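Putative NAD dependent dehydrogenase (Micromonospora echinospora, PDB 6NOR) binds NAD and is probably an oxidoreductase of the GFO/IDH/MocA family that takes part in gentamicin biosynthesis. Local coordinates at residues G33-G36 / G37-A40; C206-M209 / L210-A214. One frame throughout, in Å; residues are numbered along the deposited sequence.

Contact 1 of 2, residues G33-G36 / G37-A40; sequences GFMG and GVHA. With NAD (nicotinamide-adenine-dinucleotide), chain G.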
# COMPACT_ATOMS: atom_id res chain seq x y z
N GLY A 33 6.65 -16.99 31.65
CA GLY A 33 7.35 -16.90 30.39
C GLY A 33 6.89 -15.68 29.60
O GLY A 33 6.46 -14.69 30.16
N PHE A 34 6.96 -15.78 28.29
CA PHE A 34 6.58 -14.69 27.42
C PHE A 34 5.17 -14.16 27.68
O PHE A 34 4.98 -12.97 27.83
CB PHE A 34 6.70 -15.14 25.96
CG PHE A 34 6.20 -14.11 25.00
CD1 PHE A 34 6.89 -12.92 24.84
CD2 PHE A 34 5.04 -14.30 24.29
CE1 PHE A 34 6.45 -11.94 23.96
CE2 PHE A 34 4.58 -13.33 23.40
CZ PHE A 34 5.30 -12.14 23.24
N MET A 35 4.19 -15.03 27.74
CA MET A 35 2.81 -14.57 27.81
C MET A 35 2.43 -14.19 29.23
O MET A 35 1.64 -13.27 29.45
CB MET A 35 1.87 -15.62 27.23
CG MET A 35 0.49 -15.10 26.76
SD MET A 35 0.30 -13.50 25.89
CE MET A 35 1.61 -13.52 24.78
N GLY A 36 3.04 -14.86 30.20
CA GLY A 36 2.85 -14.47 31.59
C GLY A 36 3.42 -13.09 31.85
O GLY A 36 2.89 -12.32 32.64
N GLY A 37 4.51 -12.76 31.17
CA GLY A 37 5.06 -11.42 31.27
C GLY A 37 4.15 -10.34 30.67
O GLY A 37 3.95 -9.29 31.26
N VAL A 38 3.62 -10.60 29.48
CA VAL A 38 2.70 -9.67 28.84
C VAL A 38 1.49 -9.39 29.73
O VAL A 38 1.08 -8.23 29.89
CB VAL A 38 2.19 -10.21 27.48
CG1 VAL A 38 1.15 -9.24 26.86
CG2 VAL A 38 3.36 -10.44 26.53
N HIS A 39 0.92 -10.45 30.30
CA HIS A 39 -0.25 -10.29 31.14
C HIS A 39 0.10 -9.54 32.41
O HIS A 39 -0.65 -8.68 32.86
CB HIS A 39 -0.87 -11.64 31.49
CG HIS A 39 -1.67 -12.24 30.39
ND1 HIS A 39 -2.83 -11.67 29.93
CD2 HIS A 39 -1.51 -13.38 29.68
CE1 HIS A 39 -3.35 -12.43 28.97
NE2 HIS A 39 -2.56 -13.47 28.80
N ALA A 40 1.25 -9.86 32.99
CA ALA A 40 1.75 -9.16 34.18
C ALA A 40 1.88 -7.67 33.90
O ALA A 40 1.59 -6.85 34.77
CB ALA A 40 3.09 -9.73 34.62
PA NAD G . 6.88 -19.91 27.40
O1A NAD G . 7.67 -21.20 27.08
O2A NAD G . 7.59 -18.66 27.03
O5B NAD G . 6.57 -19.87 28.94
C5B NAD G . 6.01 -21.02 29.55
C4B NAD G . 6.26 -20.85 31.07
O4B NAD G . 5.55 -21.69 31.76
C3B NAD G . 7.71 -21.18 31.36
O3B NAD G . 8.22 -20.20 32.16
C2B NAD G . 7.64 -22.53 32.13
O2B NAD G . 8.77 -22.59 33.07
C1B NAD G . 6.55 -22.41 32.77
N9A NAD G . 5.92 -23.68 33.11
C8A NAD G . 5.92 -24.85 32.44
N7A NAD G . 5.15 -25.72 33.14
C5A NAD G . 4.69 -25.09 34.23
C6A NAD G . 3.90 -25.50 35.26
N6A NAD G . 3.34 -26.75 35.43
N1A NAD G . 3.57 -24.66 36.22
C2A NAD G . 4.04 -23.38 36.21
N3A NAD G . 4.83 -22.98 35.19
C4A NAD G . 5.15 -23.82 34.20
O3 NAD G . 5.53 -20.01 26.64
PN NAD G . 4.51 -18.84 26.27
O1N NAD G . 4.40 -17.78 27.32
O2N NAD G . 4.90 -18.24 24.93
O5D NAD G . 3.11 -19.53 26.13
C5D NAD G . 2.34 -19.87 27.27
C4D NAD G . 0.85 -19.93 26.88
O4D NAD G . 0.43 -18.82 26.36
C3D NAD G . 0.63 -21.01 25.78
O3D NAD G . -0.49 -21.65 26.03
C2D NAD G . 0.57 -20.20 24.47
O2D NAD G . -0.22 -20.94 23.45
C1D NAD G . -0.01 -19.09 24.83
N1N NAD G . 0.38 -17.97 24.02
C2N NAD G . -0.60 -17.05 23.65
C3N NAD G . -0.28 -15.94 22.86
C7N NAD G . -1.42 -14.99 22.48
O7N NAD G . -1.22 -14.09 21.74
N7N NAD G . -2.72 -15.21 23.00
C4N NAD G . 1.00 -15.74 22.40
C5N NAD G . 1.99 -16.65 22.78
C6N NAD G . 1.67 -17.78 23.58

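Contact 2 of 2, residues C206-M209 / L210-A214; sequences CRWM and LGKPA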
# COMPACT_ATOMS: atom_id res chain seq x y z
N CYS A 206 -12.52 -15.85 12.23
CA CYS A 206 -13.48 -16.21 11.18
C CYS A 206 -14.92 -16.24 11.66
O CYS A 206 -15.78 -15.58 11.09
CB CYS A 206 -13.16 -17.57 10.58
SG CYS A 206 -12.01 -17.61 9.22
N ARG A 207 -15.19 -17.05 12.69
CA ARG A 207 -16.52 -17.14 13.31
C ARG A 207 -17.09 -15.78 13.62
O ARG A 207 -18.20 -15.45 13.25
CB ARG A 207 -16.47 -17.88 14.64
CG ARG A 207 -16.37 -19.34 14.59
CD ARG A 207 -16.45 -19.88 16.02
NE ARG A 207 -17.82 -20.05 16.51
CZ ARG A 207 -18.28 -19.50 17.63
NH1 ARG A 207 -17.50 -18.73 18.36
NH2 ARG A 207 -19.53 -19.72 18.01
N TRP A 208 -16.28 -15.03 14.34
CA TRP A 208 -16.66 -13.75 14.90
C TRP A 208 -16.98 -12.75 13.82
O TRP A 208 -18.00 -12.07 13.88
CB TRP A 208 -15.54 -13.24 15.78
CG TRP A 208 -15.70 -11.87 16.32
CD1 TRP A 208 -16.72 -11.40 17.12
CD2 TRP A 208 -14.78 -10.78 16.18
NE1 TRP A 208 -16.49 -10.09 17.45
CE2 TRP A 208 -15.30 -9.69 16.89
CE3 TRP A 208 -13.56 -10.63 15.50
CZ2 TRP A 208 -14.65 -8.46 16.95
CZ3 TRP A 208 -12.92 -9.41 15.56
CH2 TRP A 208 -13.46 -8.34 16.27
N MET A 209 -16.13 -12.67 12.81
CA MET A 209 -16.37 -11.72 11.72
C MET A 209 -17.71 -12.01 11.06
O MET A 209 -18.36 -11.10 10.58
CB MET A 209 -15.24 -11.77 10.69
CG MET A 209 -13.96 -11.10 11.19
SD MET A 209 -14.13 -9.32 11.51
CE MET A 209 -12.52 -9.00 12.17
N LEU A 210 -18.16 -13.26 11.09
CA LEU A 210 -19.44 -13.61 10.46
C LEU A 210 -20.66 -13.50 11.36
O LEU A 210 -21.78 -13.72 10.90
CB LEU A 210 -19.39 -15.02 9.89
CG LEU A 210 -18.59 -15.23 8.62
CD1 LEU A 210 -18.97 -16.56 8.00
CD2 LEU A 210 -18.83 -14.11 7.65
N GLY A 211 -20.46 -13.17 12.63
CA GLY A 211 -21.56 -13.09 13.57
C GLY A 211 -21.79 -14.40 14.28
O GLY A 211 -22.92 -14.74 14.62
N LYS A 212 -20.71 -15.14 14.50
CA LYS A 212 -20.70 -16.44 15.17
C LYS A 212 -21.83 -17.39 14.76
O LYS A 212 -22.61 -17.81 15.61
CB LYS A 212 -20.73 -16.24 16.68
CG LYS A 212 -19.53 -15.50 17.20
CD LYS A 212 -19.70 -15.14 18.66
CE LYS A 212 -18.42 -14.53 19.19
NZ LYS A 212 -18.49 -14.21 20.64
N PRO A 213 -21.91 -17.74 13.47
CA PRO A 213 -22.86 -18.77 13.05
C PRO A 213 -22.31 -20.18 13.25
O PRO A 213 -21.10 -20.34 13.43
CB PRO A 213 -23.05 -18.47 11.56
CG PRO A 213 -21.75 -17.91 11.13
CD PRO A 213 -21.28 -17.09 12.30
N ALA A 214 -23.20 -21.17 13.23
CA ALA A 214 -22.81 -22.57 13.38
C ALA A 214 -21.93 -23.03 12.24
O ALA A 214 -22.12 -22.63 11.10
CB ALA A 214 -24.05 -23.45 13.45
O HOH W 1 -19.39 -21.59 15.32

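Contact 1 of 2, residues G33-G36 / G37-A40
Met35 and Val38 meet through methyl groups, CE of the first lying 4.0 Å from CG2 of the second, and the same CE comes within 3.3 Å of NAD C4N. The setting is the first beta-alpha-beta unit of a Rossmann fold: strand 25-30 leads through a glycine-rich turn into helix 34-44, and Gly31 and Gly33 of the turn with Gly36 in the first turn of the helix are consistent with a GxGxxG motif. Met35 N donates a hydrogen bond of 2.8 Å to NAD O1N, and Phe34 N donates to NAD O2A at 3.2 Å, so each phosphate receives one N-H from the first turn, and the helix dipole probably adds to the attraction. Gly33, the N-cap, lets the cofactor this close, because a beta carbon there would run into NAD O5B.

The Met35 chain leaves its backbone with CG anti to N, then folds at chi2 (39°) and chi3 (43°), which carries CE to the nicotinamide. Its SD approaches the His39 ring obliquely, 4.6 Å from the centroid. Replacing Met35 with an alanine would probably deprive the nicotinamide and the His39 ring of a common neighbour and open a gap beside Val38. On the adjoining flank, Val38 CG2 sits over one face of the Phe34 ring, toward its rim and 4.2 Å from CZ, while NAD O2N lies at the ring's edge.

A second shell positions this layer. His39 NE2 is hydrogen-bonded to Glu115, which itself hydrogen-bonds to NAD, and ND1 to Asp317; the imidazole is thus gripped at both nitrogens, and Tyr313 packs on Met35 and Val38. Within the helix, Met35 O accepts His39 N at 3.0 Å, with an N-H...O angle of 164°, and the same oxygen lies 3.2 Å from His39 CD2.

Contact 2 of 2, residues C206-M209 / L210-A214
Lys212 lays its CB over one face of the Arg207 guanidinium, near the rim and 3.9 Å from NH2. Beyond CG the lysine chain runs fully extended, crossing Trp208 at an angle so that its CE passes 4.1 Å from Trp208 CD1. The two cationic ends stay apart, with Arg207 NH1 5.2 Å from Lys212 NZ, and Asp336 forms a salt bridge to both, which would offset their like charges. The bend at chi3 (84°) turns the guanidinium aside from the arginine's own stem, and a water in its plane joins NE to Pro213 O.

What brings Lys212 back alongside Arg207 is a Schellman motif closing helix 199-209. Lys212 N donates to Arg207 O at 2.8 Å, and Gly211 N to Trp208 O at 3.0 Å, both approaching from above the carbonyl plane. Gly211 has a positive phi of 92°, where a beta carbon would be jammed against Leu210 O. Leu210 N makes weak bonds to both Cys206 O and Arg207 O, while its side chain packs on Val167, Val170 and Phe241 of the sheet. Pro213 CD rests 3.6 Å from Arg207 O.

Followed from the N terminus, the chain makes contact 1 at the start of helix 34-44, in the Rossmann part, and contact 2 only much later, where helix 199-209 ends in the C-terminal domain and turns toward strand 215-223. Each is local, one opening a helix and the other terminating one, so neither closes a long loop; they stand in series without nesting or crossing. The centres of contact 1 and contact 2 are 29 Å apart. They lie on opposite sides of the chain's centre, and the nearest atoms of the two contacts are about 17 Å apart. Helices from late in the chain pack against each, 313-326 on contact 1 and 334-353 on contact 2.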